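PDB 3JVA: dipeptide Epimerase from Enterococcus faecalis V583, which belongs to the mandelate racemase/muconate lactonizing enzyme family of the enolase superfamily and holds a magnesium ion in its TIM-barrel-like C-terminal domain. Local coordinates for residues Thr18-Ala22 / Leu23-Glu27; Asp248-Glu251 / Leu252-Lys255; Leu116-Tyr119 / Gln120-Gly124; Glu57-Ala60 / Gly61-Thr65. All coordinates share one frame; numbering follows the deposited sequence.

Contact 1 of 4, residues Thr18-Ala22 / Leu23-Glu27; sequences TFTIA and LGTIE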
ATOM      1  N   THR B  18     -13.474 -26.747  40.306  1.00 35.52           N
ATOM      2  CA  THR B  18     -14.452 -26.239  39.356  1.00 38.73           C
ATOM      3  C   THR B  18     -13.862 -25.085  38.553  1.00 39.86           C
ATOM      4  O   THR B  18     -13.090 -24.283  39.076  1.00 40.71           O
ATOM      5  CB  THR B  18     -15.727 -25.754  40.071  1.00 39.43           C
ATOM      6  OG1 THR B  18     -15.387 -24.731  41.015  1.00 41.50           O
ATOM      7  CG2 THR B  18     -16.397 -26.911  40.798  1.00 39.28           C
ATOM      8  N   PHE B  19     -14.227 -25.011  37.280  1.00 42.04           N
ATOM      9  CA  PHE B  19     -13.735 -23.965  36.389  1.00 44.08           C
ATOM     10  C   PHE B  19     -14.828 -22.919  36.219  1.00 44.78           C
ATOM     11  O   PHE B  19     -15.978 -23.252  35.943  1.00 44.44           O
ATOM     12  CB  PHE B  19     -13.363 -24.577  35.033  1.00 46.23           C
ATOM     13  CG  PHE B  19     -12.766 -23.598  34.060  1.00 49.00           C
ATOM     14  CD1 PHE B  19     -11.666 -22.823  34.415  1.00 50.02           C
ATOM     15  CD2 PHE B  19     -13.290 -23.469  32.777  1.00 49.65           C
ATOM     16  CE1 PHE B  19     -11.092 -21.931  33.505  1.00 50.31           C
ATOM     17  CE2 PHE B  19     -12.725 -22.580  31.858  1.00 50.17           C
ATOM     18  CZ  PHE B  19     -11.623 -21.810  32.224  1.00 50.47           C
ATOM     19  N   THR B  20     -14.474 -21.651  36.395  1.00 45.72           N
ATOM     20  CA  THR B  20     -15.459 -20.589  36.259  1.00 46.11           C
ATOM     21  C   THR B  20     -15.393 -19.952  34.877  1.00 45.97           C
ATOM     22  O   THR B  20     -14.320 -19.587  34.398  1.00 45.71           O
ATOM     23  CB  THR B  20     -15.249 -19.492  37.320  1.00 47.57           C
ATOM     24  OG1 THR B  20     -15.065 -20.098  38.606  1.00 48.62           O
ATOM     25  CG2 THR B  20     -16.463 -18.575  37.377  1.00 48.15           C
ATOM     26  N   ILE B  21     -16.551 -19.839  34.236  1.00 45.08           N
ATOM     27  CA  ILE B  21     -16.640 -19.238  32.912  1.00 44.59           C
ATOM     28  C   ILE B  21     -17.694 -18.144  32.952  1.00 44.40           C
ATOM     29  O   ILE B  21     -18.391 -17.982  33.953  1.00 45.36           O
ATOM     30  CB  ILE B  21     -17.052 -20.274  31.844  1.00 44.75           C
ATOM     31  CG1 ILE B  21     -18.393 -20.910  32.225  1.00 44.13           C
ATOM     32  CG2 ILE B  21     -15.966 -21.328  31.697  1.00 45.12           C
ATOM     33  CD1 ILE B  21     -18.935 -21.886  31.198  1.00 44.34           C
ATOM     34  N   ALA B  22     -17.812 -17.392  31.866  1.00 43.38           N
ATOM     35  CA  ALA B  22     -18.796 -16.324  31.803  1.00 43.33           C
ATOM     36  C   ALA B  22     -20.195 -16.850  32.126  1.00 43.34           C
ATOM     37  O   ALA B  22     -20.674 -17.802  31.507  1.00 42.79           O
ATOM     38  CB  ALA B  22     -18.785 -15.684  30.418  1.00 43.28           C
ATOM     39  N   LEU B  23     -20.833 -16.229  33.113  1.00 43.21           N
ATOM     40  CA  LEU B  23     -22.186 -16.591  33.531  1.00 43.61           C
ATOM     41  C   LEU B  23     -22.348 -17.998  34.103  1.00 44.30           C
ATOM     42  O   LEU B  23     -23.457 -18.388  34.469  1.00 44.76           O
ATOM     43  CB  LEU B  23     -23.159 -16.418  32.357  1.00 42.17           C
ATOM     44  CG  LEU B  23     -23.192 -15.046  31.676  1.00 42.19           C
ATOM     45  CD1 LEU B  23     -24.220 -15.062  30.549  1.00 39.94           C
ATOM     46  CD2 LEU B  23     -23.532 -13.969  32.695  1.00 41.60           C
ATOM     47  N   GLY B  24     -21.265 -18.765  34.186  1.00 44.39           N
ATOM     48  CA  GLY B  24     -21.394 -20.111  34.719  1.00 44.95           C
ATOM     49  C   GLY B  24     -20.125 -20.755  35.241  1.00 45.37           C
ATOM     50  O   GLY B  24     -19.117 -20.084  35.475  1.00 45.47           O
ATOM     51  N   THR B  25     -20.187 -22.069  35.429  1.00 45.40           N
ATOM     52  CA  THR B  25     -19.053 -22.839  35.925  1.00 45.97           C
ATOM     53  C   THR B  25     -19.048 -24.232  35.305  1.00 44.48           C
ATOM     54  O   THR B  25     -20.032 -24.661  34.702  1.00 44.54           O
ATOM     55  CB  THR B  25     -19.104 -23.002  37.459  1.00 46.52           C
ATOM     56  OG1 THR B  25     -20.273 -23.746  37.819  1.00 47.95           O
ATOM     57  CG2 THR B  25     -19.141 -21.644  38.144  1.00 47.79           C
ATOM     58  N   ILE B  26     -17.929 -24.929  35.463  1.00 42.73           N
ATOM     59  CA  ILE B  26     -17.765 -26.279  34.939  1.00 40.85           C
ATOM     60  C   ILE B  26     -17.133 -27.128  36.034  1.00 39.55           C
ATOM     61  O   ILE B  26     -16.052 -26.802  36.527  1.00 39.94           O
ATOM     62  CB  ILE B  26     -16.828 -26.292  33.715  1.00 41.48           C
ATOM     63  CG1 ILE B  26     -17.350 -25.330  32.643  1.00 41.94           C
ATOM     64  CG2 ILE B  26     -16.722 -27.708  33.155  1.00 39.84           C
ATOM     65  CD1 ILE B  26     -16.442 -25.211  31.441  1.00 43.58           C
ATOM     66  N   GLU B  27     -17.800 -28.209  36.424  1.00 37.01           N
ATOM     67  CA  GLU B  27     -17.256 -29.070  37.469  1.00 35.92           C
ATOM     68  C   GLU B  27     -16.924 -30.470  36.980  1.00 32.49           C
ATOM     69  O   GLU B  27     -16.454 -31.307  37.747  1.00 29.13           O
ATOM     70  CB  GLU B  27     -18.218 -29.141  38.659  1.00 39.70           C
ATOM     71  CG  GLU B  27     -19.673 -29.356  38.299  1.00 45.42           C
ATOM     72  CD  GLU B  27     -20.582 -29.297  39.518  1.00 48.82           C
ATOM     73  OE1 GLU B  27     -21.818 -29.374  39.349  1.00 51.32           O
ATOM     74  OE2 GLU B  27     -20.059 -29.172  40.647  1.00 50.34           O
TER

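Contact 2 of 4, residues Asp248-Glu251 / Leu252-Lys255; sequences DALE and LVKK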
ATOM      1  N   ASP B 248      -6.303 -19.219   9.455  1.00 21.55           N
ATOM      2  CA  ASP B 248      -6.149 -18.151  10.441  1.00 21.43           C
ATOM      3  C   ASP B 248      -4.659 -17.896  10.659  1.00 21.75           C
ATOM      4  O   ASP B 248      -4.216 -16.753  10.755  1.00 20.85           O
ATOM      5  CB  ASP B 248      -6.777 -18.536  11.787  1.00 20.54           C
ATOM      6  CG  ASP B 248      -8.288 -18.631  11.734  1.00 21.77           C
ATOM      7  OD1 ASP B 248      -8.919 -17.976  10.875  1.00 21.70           O
ATOM      8  OD2 ASP B 248      -8.851 -19.358  12.578  1.00 21.57           O
ATOM      9  N   ALA B 249      -3.884 -18.973  10.749  1.00 21.40           N
ATOM     10  CA  ALA B 249      -2.450 -18.839  10.950  1.00 21.77           C
ATOM     11  C   ALA B 249      -1.813 -18.069   9.803  1.00 22.23           C
ATOM     12  O   ALA B 249      -0.969 -17.207  10.023  1.00 21.23           O
ATOM     13  CB  ALA B 249      -1.801 -20.216  11.087  1.00 21.89           C
ATOM     14  N   LEU B 250      -2.219 -18.385   8.574  1.00 20.98           N
ATOM     15  CA  LEU B 250      -1.674 -17.714   7.399  1.00 22.34           C
ATOM     16  C   LEU B 250      -1.929 -16.210   7.455  1.00 23.98           C
ATOM     17  O   LEU B 250      -1.036 -15.409   7.176  1.00 23.07           O
ATOM     18  CB  LEU B 250      -2.290 -18.306   6.127  1.00 23.22           C
ATOM     19  CG  LEU B 250      -1.824 -17.713   4.796  1.00 24.57           C
ATOM     20  CD1 LEU B 250      -0.299 -17.727   4.716  1.00 25.84           C
ATOM     21  CD2 LEU B 250      -2.439 -18.518   3.653  1.00 23.56           C
ATOM     22  N   GLU B 251      -3.149 -15.831   7.826  1.00 24.51           N
ATOM     23  CA  GLU B 251      -3.513 -14.424   7.922  1.00 26.87           C
ATOM     24  C   GLU B 251      -2.710 -13.745   9.026  1.00 25.11           C
ATOM     25  O   GLU B 251      -2.215 -12.633   8.839  1.00 25.87           O
ATOM     26  CB  GLU B 251      -5.012 -14.289   8.199  1.00 29.73           C
ATOM     27  CG  GLU B 251      -5.525 -12.860   8.242  1.00 36.04           C
ATOM     28  CD  GLU B 251      -5.242 -12.094   6.959  1.00 40.63           C
ATOM     29  OE1 GLU B 251      -5.353 -12.695   5.867  1.00 40.55           O
ATOM     30  OE2 GLU B 251      -4.923 -10.887   7.045  1.00 43.14           O
ATOM     31  N   LEU B 252      -2.567 -14.424  10.164  1.00 23.85           N
ATOM     32  CA  LEU B 252      -1.824 -13.882  11.300  1.00 24.04           C
ATOM     33  C   LEU B 252      -0.352 -13.624  10.988  1.00 25.97           C
ATOM     34  O   LEU B 252       0.179 -12.568  11.336  1.00 27.62           O
ATOM     35  CB  LEU B 252      -1.940 -14.815  12.514  1.00 23.12           C
ATOM     36  CG  LEU B 252      -3.290 -14.809  13.238  1.00 23.56           C
ATOM     37  CD1 LEU B 252      -3.348 -15.940  14.251  1.00 23.78           C
ATOM     38  CD2 LEU B 252      -3.490 -13.459  13.931  1.00 25.29           C
ATOM     39  N   VAL B 253       0.315 -14.570  10.333  1.00 25.41           N
ATOM     40  CA  VAL B 253       1.724 -14.368  10.013  1.00 27.66           C
ATOM     41  C   VAL B 253       1.879 -13.373   8.867  1.00 29.93           C
ATOM     42  O   VAL B 253       2.876 -12.658   8.802  1.00 32.34           O
ATOM     43  CB  VAL B 253       2.443 -15.690   9.640  1.00 27.23           C
ATOM     44  CG1 VAL B 253       2.310 -16.688  10.776  1.00 26.31           C
ATOM     45  CG2 VAL B 253       1.884 -16.249   8.345  1.00 26.43           C
ATOM     46  N   LYS B 254       0.894 -13.330   7.971  1.00 31.16           N
ATOM     47  CA  LYS B 254       0.917 -12.402   6.841  1.00 33.42           C
ATOM     48  C   LYS B 254       0.976 -10.969   7.354  1.00 33.98           C
ATOM     49  O   LYS B 254       1.803 -10.170   6.913  1.00 33.15           O
ATOM     50  CB  LYS B 254      -0.341 -12.547   5.981  1.00 35.75           C
ATOM     51  CG  LYS B 254      -0.354 -13.718   5.014  1.00 41.30           C
ATOM     52  CD  LYS B 254      -1.600 -13.661   4.133  1.00 44.50           C
ATOM     53  CE  LYS B 254      -1.602 -14.759   3.079  1.00 47.66           C
ATOM     54  NZ  LYS B 254      -2.789 -14.672   2.175  1.00 49.55           N
ATOM     55  N   LYS B 255       0.081 -10.651   8.282  1.00 34.24           N
ATOM     56  CA  LYS B 255       0.011  -9.312   8.853  1.00 35.37           C
ATOM     57  C   LYS B 255       1.011  -9.085   9.983  1.00 34.89           C
ATOM     58  O   LYS B 255       1.172  -7.956  10.451  1.00 36.76           O
ATOM     59  CB  LYS B 255      -1.402  -9.033   9.377  1.00 37.75           C
ATOM     60  CG  LYS B 255      -2.503  -9.177   8.335  1.00 40.97           C
ATOM     61  CD  LYS B 255      -3.866  -8.774   8.892  1.00 43.96           C
ATOM     62  CE  LYS B 255      -4.027  -7.254   9.021  1.00 45.13           C
ATOM     63  NZ  LYS B 255      -3.114  -6.614  10.019  1.00 45.23           N
TER

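Contact 3 of 4, residues Leu116-Tyr119 / Gln120-Gly124; sequences LPLY and QLLGG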
ATOM      1  N   LEU B 116       5.014 -47.980  16.057  1.00 24.22           N
ATOM      2  CA  LEU B 116       5.857 -46.856  16.443  1.00 23.86           C
ATOM      3  C   LEU B 116       5.073 -45.885  17.309  1.00 22.96           C
ATOM      4  O   LEU B 116       3.860 -45.726  17.136  1.00 21.53           O
ATOM      5  CB  LEU B 116       6.326 -46.092  15.200  1.00 26.88           C
ATOM      6  CG  LEU B 116       7.243 -46.771  14.185  1.00 28.74           C
ATOM      7  CD1 LEU B 116       7.319 -45.927  12.930  1.00 30.33           C
ATOM      8  CD2 LEU B 116       8.616 -46.957  14.791  1.00 31.54           C
ATOM      9  N   PRO B 117       5.751 -45.239  18.271  1.00 21.56           N
ATOM     10  CA  PRO B 117       5.061 -44.272  19.127  1.00 21.61           C
ATOM     11  C   PRO B 117       4.672 -43.156  18.163  1.00 20.43           C
ATOM     12  O   PRO B 117       5.390 -42.897  17.198  1.00 21.10           O
ATOM     13  CB  PRO B 117       6.153 -43.821  20.097  1.00 23.60           C
ATOM     14  CG  PRO B 117       7.063 -45.003  20.167  1.00 24.83           C
ATOM     15  CD  PRO B 117       7.133 -45.453  18.729  1.00 23.70           C
ATOM     16  N   LEU B 118       3.560 -42.485  18.423  1.00 19.70           N
ATOM     17  CA  LEU B 118       3.104 -41.439  17.521  1.00 20.70           C
ATOM     18  C   LEU B 118       4.107 -40.328  17.222  1.00 20.24           C
ATOM     19  O   LEU B 118       4.212 -39.885  16.079  1.00 18.76           O
ATOM     20  CB  LEU B 118       1.800 -40.824  18.044  1.00 20.42           C
ATOM     21  CG  LEU B 118       1.148 -39.747  17.168  1.00 19.61           C
ATOM     22  CD1 LEU B 118       0.931 -40.270  15.740  1.00 20.87           C
ATOM     23  CD2 LEU B 118      -0.177 -39.343  17.796  1.00 21.21           C
ATOM     24  N   TYR B 119       4.847 -39.871  18.229  1.00 20.46           N
ATOM     25  CA  TYR B 119       5.801 -38.792  17.990  1.00 22.58           C
ATOM     26  C   TYR B 119       6.821 -39.108  16.900  1.00 22.58           C
ATOM     27  O   TYR B 119       7.380 -38.199  16.293  1.00 22.76           O
ATOM     28  CB  TYR B 119       6.512 -38.396  19.293  1.00 23.01           C
ATOM     29  CG  TYR B 119       7.458 -39.432  19.856  1.00 23.46           C
ATOM     30  CD1 TYR B 119       8.725 -39.617  19.310  1.00 24.54           C
ATOM     31  CD2 TYR B 119       7.084 -40.223  20.938  1.00 23.97           C
ATOM     32  CE1 TYR B 119       9.604 -40.569  19.833  1.00 28.05           C
ATOM     33  CE2 TYR B 119       7.952 -41.177  21.466  1.00 28.11           C
ATOM     34  CZ  TYR B 119       9.208 -41.344  20.908  1.00 28.73           C
ATOM     35  OH  TYR B 119      10.071 -42.286  21.426  1.00 33.14           O
ATOM     36  N   GLN B 120       7.056 -40.391  16.639  1.00 23.52           N
ATOM     37  CA  GLN B 120       8.012 -40.780  15.607  1.00 23.96           C
ATOM     38  C   GLN B 120       7.432 -40.555  14.215  1.00 25.02           C
ATOM     39  O   GLN B 120       8.169 -40.391  13.247  1.00 25.29           O
ATOM     40  CB  GLN B 120       8.419 -42.249  15.775  1.00 24.38           C
ATOM     41  CG  GLN B 120       9.193 -42.519  17.062  1.00 25.61           C
ATOM     42  CD  GLN B 120      10.595 -41.933  17.047  1.00 26.13           C
ATOM     43  OE1 GLN B 120      10.853 -40.918  16.400  1.00 25.56           O
ATOM     44  NE2 GLN B 120      11.506 -42.568  17.776  1.00 26.59           N
ATOM     45  N   LEU B 121       6.106 -40.545  14.116  1.00 25.26           N
ATOM     46  CA  LEU B 121       5.455 -40.321  12.826  1.00 24.92           C
ATOM     47  C   LEU B 121       5.182 -38.843  12.583  1.00 23.98           C
ATOM     48  O   LEU B 121       4.806 -38.456  11.478  1.00 25.64           O
ATOM     49  CB  LEU B 121       4.122 -41.072  12.756  1.00 25.04           C
ATOM     50  CG  LEU B 121       4.141 -42.599  12.770  1.00 27.46           C
ATOM     51  CD1 LEU B 121       2.712 -43.121  12.726  1.00 26.90           C
ATOM     52  CD2 LEU B 121       4.939 -43.109  11.582  1.00 27.79           C
ATOM     53  N   LEU B 122       5.375 -38.017  13.609  1.00 22.46           N
ATOM     54  CA  LEU B 122       5.088 -36.593  13.497  1.00 21.28           C
ATOM     55  C   LEU B 122       6.285 -35.640  13.474  1.00 21.85           C
ATOM     56  O   LEU B 122       6.103 -34.431  13.613  1.00 22.37           O
ATOM     57  CB  LEU B 122       4.140 -36.178  14.634  1.00 20.21           C
ATOM     58  CG  LEU B 122       2.834 -36.978  14.743  1.00 20.67           C
ATOM     59  CD1 LEU B 122       2.036 -36.513  15.958  1.00 20.93           C
ATOM     60  CD2 LEU B 122       2.010 -36.803  13.466  1.00 18.96           C
ATOM     61  N   GLY B 123       7.497 -36.165  13.305  1.00 22.18           N
ATOM     62  CA  GLY B 123       8.664 -35.294  13.277  1.00 21.92           C
ATOM     63  C   GLY B 123       9.853 -35.847  14.044  1.00 22.28           C
ATOM     64  O   GLY B 123      11.003 -35.556  13.710  1.00 21.69           O
ATOM     65  N   GLY B 124       9.564 -36.624  15.083  1.00 21.18           N
ATOM     66  CA  GLY B 124      10.596 -37.258  15.897  1.00 20.68           C
ATOM     67  C   GLY B 124      11.647 -36.400  16.585  1.00 21.34           C
ATOM     68  O   GLY B 124      12.672 -36.922  17.022  1.00 21.65           O
TER

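Contact 4 of 4, residues Glu57-Ala60 / Gly61-Thr65; sequences ETLA and GTLET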
ATOM      1  N   GLU B  57     -18.512 -25.462  20.189  1.00 21.66           N
ATOM      2  CA  GLU B  57     -18.706 -26.912  20.140  1.00 22.49           C
ATOM      3  C   GLU B  57     -19.373 -27.444  21.412  1.00 22.06           C
ATOM      4  O   GLU B  57     -18.948 -27.135  22.524  1.00 22.22           O
ATOM      5  CB  GLU B  57     -17.358 -27.618  19.943  1.00 22.38           C
ATOM      6  CG  GLU B  57     -16.649 -27.275  18.634  1.00 23.85           C
ATOM      7  CD  GLU B  57     -17.262 -27.971  17.433  1.00 25.42           C
ATOM      8  OE1 GLU B  57     -16.672 -28.966  16.957  1.00 23.95           O
ATOM      9  OE2 GLU B  57     -18.338 -27.534  16.968  1.00 25.39           O
ATOM     10  N   THR B  58     -20.417 -28.246  21.233  1.00 22.37           N
ATOM     11  CA  THR B  58     -21.135 -28.839  22.358  1.00 24.81           C
ATOM     12  C   THR B  58     -20.947 -30.354  22.334  1.00 23.68           C
ATOM     13  O   THR B  58     -20.579 -30.925  21.307  1.00 23.39           O
ATOM     14  CB  THR B  58     -22.640 -28.545  22.278  1.00 24.55           C
ATOM     15  OG1 THR B  58     -23.180 -29.156  21.098  1.00 25.62           O
ATOM     16  CG2 THR B  58     -22.888 -27.041  22.216  1.00 28.67           C
ATOM     17  N   LEU B  59     -21.187 -31.010  23.463  1.00 22.90           N
ATOM     18  CA  LEU B  59     -21.044 -32.460  23.498  1.00 22.45           C
ATOM     19  C   LEU B  59     -22.093 -33.120  22.600  1.00 21.67           C
ATOM     20  O   LEU B  59     -21.773 -34.024  21.837  1.00 21.72           O
ATOM     21  CB  LEU B  59     -21.176 -32.986  24.928  1.00 24.38           C
ATOM     22  CG  LEU B  59     -21.049 -34.504  25.098  1.00 24.92           C
ATOM     23  CD1 LEU B  59     -19.674 -34.972  24.629  1.00 26.14           C
ATOM     24  CD2 LEU B  59     -21.260 -34.867  26.563  1.00 27.08           C
ATOM     25  N   ALA B  60     -23.339 -32.661  22.681  1.00 21.18           N
ATOM     26  CA  ALA B  60     -24.406 -33.243  21.861  1.00 21.92           C
ATOM     27  C   ALA B  60     -24.130 -33.095  20.366  1.00 20.81           C
ATOM     28  O   ALA B  60     -24.320 -34.044  19.591  1.00 20.09           O
ATOM     29  CB  ALA B  60     -25.750 -32.602  22.213  1.00 21.81           C
ATOM     30  N   GLY B  61     -23.690 -31.908  19.956  1.00 20.85           N
ATOM     31  CA  GLY B  61     -23.397 -31.687  18.550  1.00 22.16           C
ATOM     32  C   GLY B  61     -22.178 -32.480  18.110  1.00 21.91           C
ATOM     33  O   GLY B  61     -22.121 -33.005  16.997  1.00 22.32           O
ATOM     34  N   THR B  62     -21.191 -32.571  18.991  1.00 20.57           N
ATOM     35  CA  THR B  62     -19.971 -33.307  18.673  1.00 19.46           C
ATOM     36  C   THR B  62     -20.262 -34.796  18.518  1.00 20.09           C
ATOM     37  O   THR B  62     -19.747 -35.446  17.607  1.00 20.60           O
ATOM     38  CB  THR B  62     -18.909 -33.084  19.760  1.00 18.73           C
ATOM     39  OG1 THR B  62     -18.572 -31.692  19.792  1.00 19.29           O
ATOM     40  CG2 THR B  62     -17.645 -33.894  19.461  1.00 18.26           C
ATOM     41  N   LEU B  63     -21.087 -35.340  19.407  1.00 20.46           N
ATOM     42  CA  LEU B  63     -21.440 -36.753  19.318  1.00 21.53           C
ATOM     43  C   LEU B  63     -22.178 -37.023  18.010  1.00 22.33           C
ATOM     44  O   LEU B  63     -21.872 -37.986  17.303  1.00 23.10           O
ATOM     45  CB  LEU B  63     -22.309 -37.169  20.510  1.00 21.99           C
ATOM     46  CG  LEU B  63     -21.599 -37.228  21.867  1.00 23.12           C
ATOM     47  CD1 LEU B  63     -22.620 -37.430  22.975  1.00 23.71           C
ATOM     48  CD2 LEU B  63     -20.570 -38.366  21.862  1.00 23.38           C
ATOM     49  N   GLU B  64     -23.146 -36.171  17.678  1.00 21.50           N
ATOM     50  CA  GLU B  64     -23.905 -36.349  16.444  1.00 22.62           C
ATOM     51  C   GLU B  64     -23.004 -36.301  15.211  1.00 22.52           C
ATOM     52  O   GLU B  64     -23.108 -37.148  14.314  1.00 23.85           O
ATOM     53  CB  GLU B  64     -25.009 -35.287  16.324  1.00 23.74           C
ATOM     54  CG  GLU B  64     -25.696 -35.266  14.953  1.00 27.13           C
ATOM     55  CD  GLU B  64     -26.961 -34.414  14.904  1.00 30.08           C
ATOM     56  OE1 GLU B  64     -27.041 -33.388  15.608  1.00 31.35           O
ATOM     57  OE2 GLU B  64     -27.879 -34.765  14.135  1.00 33.06           O
ATOM     58  N   THR B  65     -22.115 -35.317  15.164  1.00 22.26           N
ATOM     59  CA  THR B  65     -21.218 -35.179  14.025  1.00 20.88           C
ATOM     60  C   THR B  65     -20.259 -36.358  13.913  1.00 21.90           C
ATOM     61  O   THR B  65     -20.028 -36.868  12.821  1.00 21.06           O
ATOM     62  CB  THR B  65     -20.415 -33.864  14.110  1.00 21.85           C
ATOM     63  OG1 THR B  65     -21.327 -32.760  14.162  1.00 20.88           O
ATOM     64  CG2 THR B  65     -19.507 -33.705  12.890  1.00 18.93           C
TER
HETATM   65  O   HOH W   1     -18.288 -31.063  16.952  1.00 24.60           O

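Contact 1 of 4, residues Thr18-Ala22 / Leu23-Glu27
Phe19 and Ile26 lie side by side, pointing the same way, on one face of the hairpin of strands 3-21 and 24-27, at the margin of the antiparallel sheet. The methyl CD1 of Ile26 meets the Phe19 ring at its edge and in its plane, 3.8 Å from CD2. Ile21, on the same face, crosses Ile26 at about a right angle: its CG2 is 3.9 Å from Ile26 CD1, so Ile26 CD1 touches both Phe19 and Ile21. The hairpin is tight, its strands joined by a type II beta turn from Ile21 to Gly24. Phe19 N gives Ile26 O a nearly straight bond of 2.7 Å (171° at the hydrogen), and Ile26 N returns one to Phe19 O. Nearer the turn, Ile21 N to Gly24 O and Gly24 N to Ile21 O form a second reciprocal pair, but each donor stands well above the carbonyl plane it reaches. On the other face Thr20 CG2 and Thr25 CG2 approach to 4.1 Å. Phe53 touches Phe19, Ile21 and Ile26, while Ala22 and Leu23 pack against Lys90 and Val87 of the second subunit. The Phe19 side chain lies about 9 Å from the magnesium ion, consistent with the capping role of N-terminal domain loops in this superfamily.

Contact 2 of 4, residues Asp248-Glu251 / Leu252-Lys255
The carboxylate of Glu251 is the flat group that meets the following turn, and it does so through OE2, which lies 3.0 Å from Lys255 CD and close to CG as well. It is thus the aliphatic part of the lysine that touches it. A bend at chi2 (57°) turns the carboxylate toward this part of Lys255, yet the charged ends stay apart: Glu251 OE2 is 5.5 Å from Lys255 NZ, and Glu251 OE1 is 4.9 Å from Lys254 NZ. Any attraction between them is therefore probably through-space rather than a direct salt bridge. The other carboxylate, on Asp248, leads away from 252-255; its OD2 accepts from Phe244 N and its OD1 makes a salt bridge with Arg221 NH2 of the second subunit. Both segments belong to helix 246-255, the helix of a beta-alpha-beta unit between strands 236-239 and 260-263 of the TIM-type barrel. Along it, Val253 N bonds to Ala249 O at 2.9 Å and 165°, and Lys255 N bonds to Glu251 O at 3.1 Å. Lys254 stretches out fully beyond CG and runs across Leu250, with CE only 3.4 Å from Leu250 CG, tighter than usual for two carbons. Leu250 packs on Leu250, and Lys254 on Lys254, of the third subunit, whereas Ala249 and Val253 touch helix 271-284 and Leu252 touches Leu223 of helix 223-232.

Contact 3 of 4, residues Leu116-Tyr119 / Gln120-Gly124
Leu118 and Leu122 form the apolar centre, their side chains slanting across one another with Leu122 CD1 3.6 Å from Leu118 CG. Tyr107 of helix 96-114 and Ile271 of helix 271-284 touch both. Beside this pair, Leu116 CD1 meets Leu121 CD2 at 3.9 Å, the two leucines running at about a right angle; Leu121 also packs on Leu121 of the third subunit. Further out, Tyr119 and Gln120 lie side by side, pointing the same way. Tyr119 CG sits between its own backbone N and carbonyl carbon (chi1 68°), which turns the ring toward Gln120: Gln120 CD is 3.3 Å from Tyr119 CE1, and ring and amide planes are 37° apart. The short, weakly bonded helix 118-121 is held by three-residue steps, Gln120 N to Pro117 O at 3.1 Å and Leu121 N to Leu118 O at 2.8 Å. Tyr119 O takes a bond of 3.0 Å from Gly124 N, past Gly123, whose backbone angles (phi 138°) call for glycine. Gln120 NE2 bonds to a glycerol that is probably from the crystallisation liquor, and the backbone N of Tyr119 to His306 ND1. Backbone bonds of modest geometry shape the turn, and the leucine contacts probably contribute much of its packing against the neighbouring helices.

Contact 4 of 4, residues Glu57-Ala60 / Gly61-Thr65
Thr58 O is gripped twice by one residue, receiving Thr62 OG1 at 2.6 Å and Thr62 N at 2.9 Å. The two donors reach it from opposite faces of the carbonyl plane, so this oxygen is held from both sides. Thr58 is the N-cap of helix 59-73: its OG1 accepts from Gly61 N at 3.0 Å, with 152° at the hydrogen. The cap works because Thr58 OG1 stands between its own backbone N and carbonyl carbon (chi1 63°), facing the first turn, where it occupies an amide that has no earlier helical carbonyl to bond. The i to i+4 pattern begun by Thr62 N continues with Leu63 N to Leu59 O at 2.8 Å and Glu64 N to Ala60 O at 3.1 Å. On the apolar side, Leu59 and Leu63 slant across each other, CG of Leu59 lying 3.9 Å from Leu63 CD1; Leu63 and Thr62 both touch Ala32 of strand 29-38. The helix start also serves the oligomer: Ala60 N bonds to Glu64 OE1 of the second subunit, the same pair repeats with the chains exchanged, and Ala60 packs on its counterpart. Glu57 OE1 accepts from Ala97 N at the start of helix 96-114. Glu57 OE1 also accepts a hydrogen bond from a water at 2.6 Å, and the same water donates one to Thr62 OG1 at 2.9 Å.

Along the chain the order is contact 1, the hairpin of strands 3-21 and 24-27; contact 4, which opens helix 59-73 and touches strand 29-38 of the same sheet; contact 3, at helix 118-121; and contact 2, in helix 246-255 of the barrel. Contacts 1 and 4 are the closest pair, centres about 20 Å and nearest atoms about 9 Å apart; both reach the second subunit, as does contact 2 through Asp248. Contact 3 lies across the chain's centre from contact 1, centres about 36 Å apart. Contacts 2 and 3, about 27 Å between centres, both pack on the third subunit and share helix 271-284 as neighbour. These local contacts thus lie in separate parts of the fold, at two subunit interfaces.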